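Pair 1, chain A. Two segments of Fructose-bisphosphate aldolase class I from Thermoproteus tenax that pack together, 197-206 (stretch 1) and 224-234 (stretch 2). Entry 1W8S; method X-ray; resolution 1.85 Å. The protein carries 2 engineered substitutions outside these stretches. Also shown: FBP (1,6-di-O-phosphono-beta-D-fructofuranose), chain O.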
# COMPACT_ATOMS: atom_id res chain seq x y z
N VAL A 197 21.18 1.21 25.60
CA VAL A 197 19.73 0.96 25.67
C VAL A 197 19.48 -0.21 26.65
O VAL A 197 20.01 -1.33 26.46
CB VAL A 197 19.11 0.71 24.29
CG1 VAL A 197 17.63 0.39 24.40
CG2 VAL A 197 19.34 1.93 23.36
N PRO A 198 18.71 0.02 27.71
CA PRO A 198 18.43 -1.04 28.69
C PRO A 198 17.59 -2.18 28.15
O PRO A 198 16.71 -1.97 27.30
CB PRO A 198 17.71 -0.32 29.83
CG PRO A 198 17.09 0.91 29.15
CD PRO A 198 18.08 1.30 28.10
N VAL A 199 17.85 -3.37 28.69
CA VAL A 199 17.25 -4.62 28.24
C VAL A 199 16.37 -5.19 29.34
O VAL A 199 16.78 -5.30 30.49
CB VAL A 199 18.35 -5.68 27.92
CG1 VAL A 199 17.74 -7.08 27.71
CG2 VAL A 199 19.12 -5.30 26.68
N LEU A 200 15.16 -5.54 28.93
CA LEU A 200 14.16 -6.23 29.72
C LEU A 200 13.96 -7.61 29.16
O LEU A 200 13.78 -7.80 27.95
CB LEU A 200 12.84 -5.48 29.65
CG LEU A 200 12.77 -4.10 30.32
CD1 LEU A 200 11.44 -3.43 29.99
CD2 LEU A 200 12.97 -4.22 31.84
N MET A 201 13.99 -8.60 30.02
CA MET A 201 13.76 -9.98 29.63
C MET A 201 12.26 -10.21 29.56
O MET A 201 11.54 -9.89 30.50
CB MET A 201 14.37 -10.93 30.67
CG MET A 201 13.97 -12.42 30.54
SD MET A 201 13.17 -13.07 32.04
CE MET A 201 13.04 -14.79 31.61
N SER A 202 11.80 -10.76 28.44
CA SER A 202 10.42 -11.22 28.31
C SER A 202 10.25 -12.50 29.11
O SER A 202 11.02 -13.44 28.94
CB SER A 202 10.16 -11.51 26.83
OG SER A 202 8.77 -11.57 26.60
N GLY A 203 9.25 -12.56 29.98
CA GLY A 203 9.09 -13.69 30.89
C GLY A 203 8.99 -15.06 30.25
O GLY A 203 9.64 -16.01 30.73
N GLY A 204 8.16 -15.18 29.21
CA GLY A 204 7.90 -16.44 28.53
C GLY A 204 6.80 -17.29 29.18
O GLY A 204 6.22 -16.88 30.21
N PRO A 205 6.53 -18.47 28.62
CA PRO A 205 5.56 -19.41 29.19
C PRO A 205 5.85 -19.72 30.64
O PRO A 205 7.03 -19.72 31.03
CB PRO A 205 5.75 -20.70 28.35
CG PRO A 205 6.22 -20.21 27.07
CD PRO A 205 7.13 -19.02 27.39
N LYS A 206 4.79 -19.97 31.41
CA LYS A 206 4.88 -20.33 32.81
C LYS A 206 5.84 -21.51 32.93
O LYS A 206 5.68 -22.51 32.24
CB LYS A 206 3.49 -20.71 33.35
CG LYS A 206 3.38 -20.82 34.88
CD LYS A 206 2.39 -21.92 35.32
CE LYS A 206 0.95 -21.45 35.35
NZ LYS A 206 0.08 -22.30 36.25
N GLY A 224 23.42 -8.49 33.32
CA GLY A 224 23.48 -7.03 33.35
C GLY A 224 22.23 -6.40 32.75
O GLY A 224 22.19 -5.20 32.46
N ALA A 225 21.19 -7.18 32.56
CA ALA A 225 19.93 -6.59 32.10
C ALA A 225 19.29 -5.66 33.15
O ALA A 225 19.55 -5.77 34.37
CB ALA A 225 18.98 -7.66 31.72
N LEU A 226 18.41 -4.79 32.67
CA LEU A 226 17.69 -3.88 33.53
C LEU A 226 16.66 -4.59 34.39
O LEU A 226 16.33 -4.12 35.47
CB LEU A 226 17.00 -2.78 32.70
CG LEU A 226 16.23 -1.74 33.51
CD1 LEU A 226 17.16 -0.89 34.37
CD2 LEU A 226 15.42 -0.89 32.61
N GLY A 227 16.12 -5.69 33.90
CA GLY A 227 15.06 -6.38 34.60
C GLY A 227 14.16 -7.21 33.69
O GLY A 227 14.63 -7.76 32.70
N ILE A 228 12.88 -7.29 34.03
CA ILE A 228 12.01 -8.23 33.37
C ILE A 228 10.68 -7.58 33.01
O ILE A 228 10.23 -6.66 33.69
CB ILE A 228 11.81 -9.48 34.24
CG1 ILE A 228 10.96 -9.18 35.48
CG2 ILE A 228 13.16 -10.03 34.70
CD1 ILE A 228 10.73 -10.39 36.38
N ALA A 229 10.08 -8.06 31.91
CA ALA A 229 8.73 -7.72 31.54
C ALA A 229 8.01 -9.06 31.56
O ALA A 229 8.27 -9.90 30.71
CB ALA A 229 8.69 -7.08 30.15
N VAL A 230 7.19 -9.28 32.59
CA VAL A 230 6.68 -10.60 32.92
C VAL A 230 5.15 -10.56 32.98
O VAL A 230 4.57 -9.63 33.54
CB VAL A 230 7.27 -11.09 34.29
CG1 VAL A 230 6.94 -10.12 35.43
CG2 VAL A 230 6.82 -12.51 34.66
N GLY A 231 4.51 -11.56 32.39
CA GLY A 231 3.08 -11.71 32.42
C GLY A 231 2.71 -13.05 33.01
O GLY A 231 2.39 -13.13 34.19
N ARG A 232 2.80 -14.11 32.21
CA ARG A 232 2.29 -15.42 32.62
C ARG A 232 2.92 -15.95 33.89
O ARG A 232 2.23 -16.50 34.75
CB ARG A 232 2.47 -16.44 31.49
CG ARG A 232 1.60 -16.12 30.26
CD ARG A 232 1.97 -16.95 29.04
NE ARG A 232 3.07 -16.27 28.37
CZ ARG A 232 3.62 -16.67 27.26
NH1 ARG A 232 3.17 -17.76 26.65
NH2 ARG A 232 4.62 -15.98 26.75
N ASN A 233 4.23 -15.79 34.04
CA ASN A 233 4.92 -16.33 35.23
C ASN A 233 4.55 -15.61 36.53
O ASN A 233 4.91 -16.07 37.61
CB ASN A 233 6.43 -16.35 35.04
CG ASN A 233 6.90 -17.59 34.36
OD1 ASN A 233 6.86 -18.68 34.96
ND2 ASN A 233 7.26 -17.47 33.09
N VAL A 234 3.84 -14.49 36.43
CA VAL A 234 3.16 -13.90 37.58
C VAL A 234 1.65 -14.24 37.56
O VAL A 234 1.19 -14.95 38.43
CB VAL A 234 3.42 -12.37 37.69
CG1 VAL A 234 2.58 -11.74 38.79
CG2 VAL A 234 4.90 -12.13 37.98
P1 FBP O . 5.17 -13.16 29.25
O1P FBP O . 3.87 -13.79 29.57
O2P FBP O . 6.13 -12.97 30.45
O3P FBP O . 5.96 -13.91 28.17
O1 FBP O . 4.82 -11.71 28.70
C1 FBP O . 5.83 -10.87 28.17
C2 FBP O . 5.63 -10.72 26.66
O2 FBP O . 6.69 -9.93 26.09
C3 FBP O . 4.28 -10.10 26.27
O3 FBP O . 4.21 -8.68 26.40
C4 FBP O . 4.15 -10.58 24.83
O4 FBP O . 2.82 -10.61 24.32
C5 FBP O . 4.70 -11.99 24.93
O5 FBP O . 5.66 -11.99 26.00
C6 FBP O . 5.32 -12.42 23.61
O6 FBP O . 5.91 -13.70 23.78
P2 FBP O . 5.49 -14.94 22.82
O4P FBP O . 5.51 -16.17 23.69
O5P FBP O . 4.15 -14.65 22.16
O6P FBP O . 6.59 -15.20 21.78
O HOH W 1 20.31 -3.70 30.22
O HOH W 2 6.05 -14.88 31.99

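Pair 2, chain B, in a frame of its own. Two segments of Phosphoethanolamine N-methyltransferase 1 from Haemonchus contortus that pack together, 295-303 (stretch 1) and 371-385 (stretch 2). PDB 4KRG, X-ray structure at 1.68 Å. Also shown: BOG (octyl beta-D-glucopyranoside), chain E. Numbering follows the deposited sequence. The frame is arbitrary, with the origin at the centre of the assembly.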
# COMPACT_ATOMS: atom_id res chain seq x y z
N ASN B 295 9.37 23.72 -2.63
CA ASN B 295 8.13 23.23 -3.25
C ASN B 295 8.34 22.19 -4.37
O ASN B 295 7.45 21.95 -5.18
CB ASN B 295 7.25 24.40 -3.73
CG ASN B 295 5.82 23.96 -4.04
OD1 ASN B 295 5.22 23.18 -3.30
ND2 ASN B 295 5.29 24.44 -5.16
N SER B 296 9.51 21.57 -4.41
CA SER B 296 9.75 20.49 -5.36
C SER B 296 9.21 19.17 -4.81
O SER B 296 8.80 19.12 -3.65
CB SER B 296 11.24 20.37 -5.66
OG SER B 296 11.96 20.09 -4.48
N THR B 297 9.17 18.13 -5.63
CA THR B 297 8.83 16.80 -5.15
C THR B 297 10.05 15.89 -5.25
O THR B 297 10.59 15.66 -6.32
CB THR B 297 7.64 16.18 -5.92
OG1 THR B 297 6.49 17.03 -5.80
CG2 THR B 297 7.30 14.81 -5.36
N ALA B 298 10.50 15.39 -4.10
CA ALA B 298 11.66 14.51 -4.04
C ALA B 298 11.23 13.05 -4.12
O ALA B 298 10.21 12.66 -3.56
CB ALA B 298 12.42 14.75 -2.74
N TYR B 299 12.01 12.23 -4.82
CA TYR B 299 11.78 10.80 -4.84
C TYR B 299 12.74 10.18 -3.84
O TYR B 299 13.95 10.35 -3.95
CB TYR B 299 12.02 10.26 -6.25
CG TYR B 299 11.79 8.76 -6.42
CD1 TYR B 299 10.51 8.24 -6.55
CD2 TYR B 299 12.86 7.89 -6.50
CE1 TYR B 299 10.30 6.88 -6.73
CE2 TYR B 299 12.67 6.54 -6.68
CZ TYR B 299 11.39 6.04 -6.80
OH TYR B 299 11.22 4.69 -6.98
N VAL B 300 12.20 9.49 -2.84
CA VAL B 300 13.03 8.87 -1.81
C VAL B 300 12.89 7.35 -1.83
O VAL B 300 11.78 6.83 -1.90
CB VAL B 300 12.71 9.45 -0.41
CG1 VAL B 300 13.36 8.63 0.70
CG2 VAL B 300 13.14 10.90 -0.32
N PHE B 301 14.02 6.65 -1.78
CA PHE B 301 14.01 5.19 -1.87
C PHE B 301 14.80 4.61 -0.70
O PHE B 301 15.99 4.88 -0.56
CB PHE B 301 14.62 4.77 -3.22
CG PHE B 301 14.74 3.27 -3.41
CD1 PHE B 301 13.64 2.50 -3.75
CD2 PHE B 301 15.97 2.64 -3.29
CE1 PHE B 301 13.77 1.13 -3.92
CE2 PHE B 301 16.10 1.29 -3.47
CZ PHE B 301 15.00 0.53 -3.78
N THR B 302 14.13 3.84 0.16
CA THR B 302 14.79 3.25 1.33
C THR B 302 14.43 1.77 1.53
O THR B 302 13.42 1.45 2.15
CB THR B 302 14.47 4.05 2.62
OG1 THR B 302 13.05 4.07 2.83
CG2 THR B 302 14.96 5.48 2.51
N PRO B 303 15.26 0.87 0.99
CA PRO B 303 14.96 -0.57 1.05
C PRO B 303 15.23 -1.17 2.43
O PRO B 303 14.68 -2.23 2.74
CB PRO B 303 15.93 -1.17 0.03
CG PRO B 303 17.08 -0.22 0.02
CD PRO B 303 16.47 1.14 0.19
N SER B 371 7.74 13.08 -13.39
CA SER B 371 9.11 13.55 -13.47
C SER B 371 9.47 14.21 -12.14
O SER B 371 9.19 15.39 -11.92
CB SER B 371 9.28 14.52 -14.64
OG SER B 371 9.14 13.84 -15.88
N PHE B 372 10.07 13.45 -11.24
CA PHE B 372 10.43 13.97 -9.93
C PHE B 372 11.57 14.96 -10.06
O PHE B 372 12.26 14.98 -11.08
CB PHE B 372 10.83 12.84 -8.99
CG PHE B 372 9.70 11.94 -8.60
CD1 PHE B 372 9.00 12.16 -7.42
CD2 PHE B 372 9.31 10.89 -9.42
CE1 PHE B 372 7.95 11.34 -7.05
CE2 PHE B 372 8.26 10.06 -9.05
CZ PHE B 372 7.58 10.29 -7.87
N ASP B 373 11.79 15.77 -9.03
CA ASP B 373 12.78 16.85 -9.09
C ASP B 373 14.19 16.46 -8.64
O ASP B 373 15.16 17.12 -8.99
CB ASP B 373 12.29 18.07 -8.31
CG ASP B 373 11.09 18.74 -8.97
OD1 ASP B 373 11.27 19.39 -10.03
OD2 ASP B 373 9.97 18.62 -8.43
N CYS B 374 14.28 15.38 -7.86
CA CYS B 374 15.54 14.89 -7.33
C CYS B 374 15.34 13.51 -6.71
O CYS B 374 14.20 13.09 -6.49
CB CYS B 374 16.07 15.85 -6.26
SG CYS B 374 15.00 15.95 -4.82
N MSE B 375 16.44 12.82 -6.43
CA MSE B 375 16.39 11.55 -5.71
C MSE B 375 17.28 11.58 -4.48
O MSE B 375 18.40 12.05 -4.54
CB MSE B 375 16.82 10.39 -6.61
CG MSE B 375 17.19 9.14 -5.83
SE MSE B 375 17.25 7.53 -6.92
CE MSE B 375 18.97 7.88 -7.83
N VAL B 376 16.75 11.09 -3.35
CA VAL B 376 17.55 10.85 -2.15
C VAL B 376 17.32 9.39 -1.78
O VAL B 376 16.17 8.95 -1.70
CB VAL B 376 17.11 11.75 -0.99
CG1 VAL B 376 17.98 11.49 0.24
CG2 VAL B 376 17.19 13.22 -1.39
N ALA B 377 18.38 8.62 -1.57
CA ALA B 377 18.21 7.20 -1.31
C ALA B 377 19.30 6.62 -0.44
O ALA B 377 20.43 7.10 -0.43
CB ALA B 377 18.14 6.43 -2.62
N THR B 378 18.94 5.57 0.30
CA THR B 378 19.90 4.77 1.04
C THR B 378 19.98 3.41 0.36
O THR B 378 18.96 2.90 -0.10
CB THR B 378 19.48 4.62 2.53
OG1 THR B 378 18.13 4.16 2.61
CG2 THR B 378 19.59 5.95 3.28
N GLU B 379 21.17 2.82 0.27
CA GLU B 379 21.35 1.46 -0.26
C GLU B 379 20.91 1.22 -1.71
O GLU B 379 20.54 0.10 -2.06
CB GLU B 379 20.63 0.43 0.61
CG GLU B 379 21.16 0.29 2.00
CD GLU B 379 20.39 -0.75 2.80
OE1 GLU B 379 19.19 -0.54 3.06
OE2 GLU B 379 20.99 -1.78 3.15
N LEU B 380 20.96 2.25 -2.56
CA LEU B 380 20.55 2.08 -3.96
C LEU B 380 21.44 1.11 -4.72
O LEU B 380 20.97 0.12 -5.27
CB LEU B 380 20.50 3.42 -4.68
CG LEU B 380 20.01 3.35 -6.14
CD1 LEU B 380 18.51 3.08 -6.20
CD2 LEU B 380 20.37 4.61 -6.90
N LEU B 381 22.74 1.42 -4.78
CA LEU B 381 23.69 0.58 -5.50
C LEU B 381 23.84 -0.79 -4.83
O LEU B 381 24.08 -1.79 -5.50
CB LEU B 381 25.06 1.26 -5.58
CG LEU B 381 25.09 2.75 -5.94
CD1 LEU B 381 26.53 3.26 -6.00
CD2 LEU B 381 24.40 3.01 -7.24
N ALA B 382 23.68 -0.81 -3.52
CA ALA B 382 23.86 -2.03 -2.74
C ALA B 382 22.79 -3.08 -3.05
O ALA B 382 23.07 -4.28 -3.04
CB ALA B 382 23.87 -1.70 -1.25
N THR B 383 21.57 -2.63 -3.34
CA THR B 383 20.43 -3.55 -3.47
C THR B 383 19.85 -3.69 -4.88
O THR B 383 19.13 -4.65 -5.16
CB THR B 383 19.28 -3.17 -2.50
OG1 THR B 383 18.68 -1.94 -2.93
CG2 THR B 383 19.81 -2.99 -1.09
N CYS B 384 20.14 -2.73 -5.76
CA CYS B 384 19.57 -2.72 -7.11
C CYS B 384 20.60 -3.01 -8.20
O CYS B 384 21.78 -2.70 -8.03
CB CYS B 384 18.92 -1.37 -7.40
SG CYS B 384 17.70 -0.89 -6.18
N ASP B 385 20.15 -3.56 -9.32
CA ASP B 385 21.05 -3.79 -10.45
C ASP B 385 21.12 -2.61 -11.41
O ASP B 385 20.29 -1.69 -11.35
CB ASP B 385 20.74 -5.11 -11.19
CG ASP B 385 19.36 -5.13 -11.83
OD1 ASP B 385 18.70 -4.07 -11.90
OD2 ASP B 385 18.94 -6.21 -12.28
C1 BOG E . 5.76 15.63 -10.69
O1 BOG E . 5.03 14.59 -10.15
C2 BOG E . 5.17 16.07 -12.02
O2 BOG E . 5.29 15.00 -12.94
C3 BOG E . 5.89 17.26 -12.54
O3 BOG E . 5.27 17.71 -13.78
C4 BOG E . 5.91 18.38 -11.55
O4 BOG E . 6.67 19.49 -12.05
C5 BOG E . 6.50 17.91 -10.23
O5 BOG E . 5.77 16.74 -9.72
C6 BOG E . 6.43 18.97 -9.22
O6 BOG E . 7.67 19.02 -8.57
C1' BOG E . 5.85 13.68 -9.40
C2' BOG E . 4.93 12.54 -8.88
C3' BOG E . 3.76 13.08 -8.07
C4' BOG E . 3.63 12.72 -6.72
C5' BOG E . 2.98 13.75 -5.74
C6' BOG E . 2.74 13.18 -4.34
C7' BOG E . 3.91 13.42 -3.36
C8' BOG E . 3.56 14.42 -2.31

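Both pairs place two parallel strands side by side, and 14 central residues superpose with an RMSD of 0.9 Å. The strand axes cross at -40° in pair 1 and -26° in pair 2. The same backbone ladder joins them. In pair 1, Met A201 N donates to Gly A227 O (2.9 Å) and Ala A229 N to Met A201 O (2.7 Å); at the matching positions of pair 2, Tyr B299 N donates to Cys B374 O (2.9 Å) and Val B376 N to Tyr B299 O (3.0 Å). One residue thus bonds through both its N and its O to residues that flank its bridge partner, the hallmark of parallel pairing. The next rung matches too: Gly A203 N to Ala A229 O (2.9 Å), Phe B301 N to Val B376 O (3.1 Å).

On the sheet face carrying Leu A200, Ser A202 and Ala A229, bulk is unevenly shared. Gly A227 has backbone angles that by themselves call for glycine, and the long Leu A200 side chain passes over the neighbouring strand, its CD2 3.8 Å from Ile A228 N. Pair 2 replaces this large-small match with two small residues, Ala B298 CB lying 3.5 Å from Cys B374 SG. One step on, Ser A202 and Ala A229 give way to two valines, whose branched side chains suit a strand: Val B300 CG2 is 4.1 Å from Val B376 CB.

On the other face, flexible Met A201 reaches Ile A228 (SD to CG2, 4.0 Å). Its counterpart Tyr B299 turns a ring edge toward the face of Phe B372, with centroids 5.0 Å apart; Phe B372 matches the much smaller Ala A225.

Before the ladder, Leu A226 packs CD2 against Pro A198 CB (3.6 Å), an apolar contact. Asp B373, at the same position, instead accepts at OD2 from Thr B297 N (3.0 Å), although the placement of OD2 is less certain.

Toward the C-terminal ends of the strands the side chains serve different purposes. Gly A203 leaves room for phosphate: an ideal CB would lie 2.2 Å from FBP O2P. Gly A231 N and Arg A232 N, at the start of a helix, donate to FBP O2P and O1P (both 2.9 Å), while Arg A232 NH2 adds its charge through a bond to O3P (2.8 Å). At the position of Gly A203, pair 2 has Phe B301, whose side chain packs CB on Ala B377 CB (3.9 Å) and CD2 on Leu B380 CD1 (3.9 Å). The shared scaffold therefore supports a phosphate site in one pair and an apolar cluster in the other.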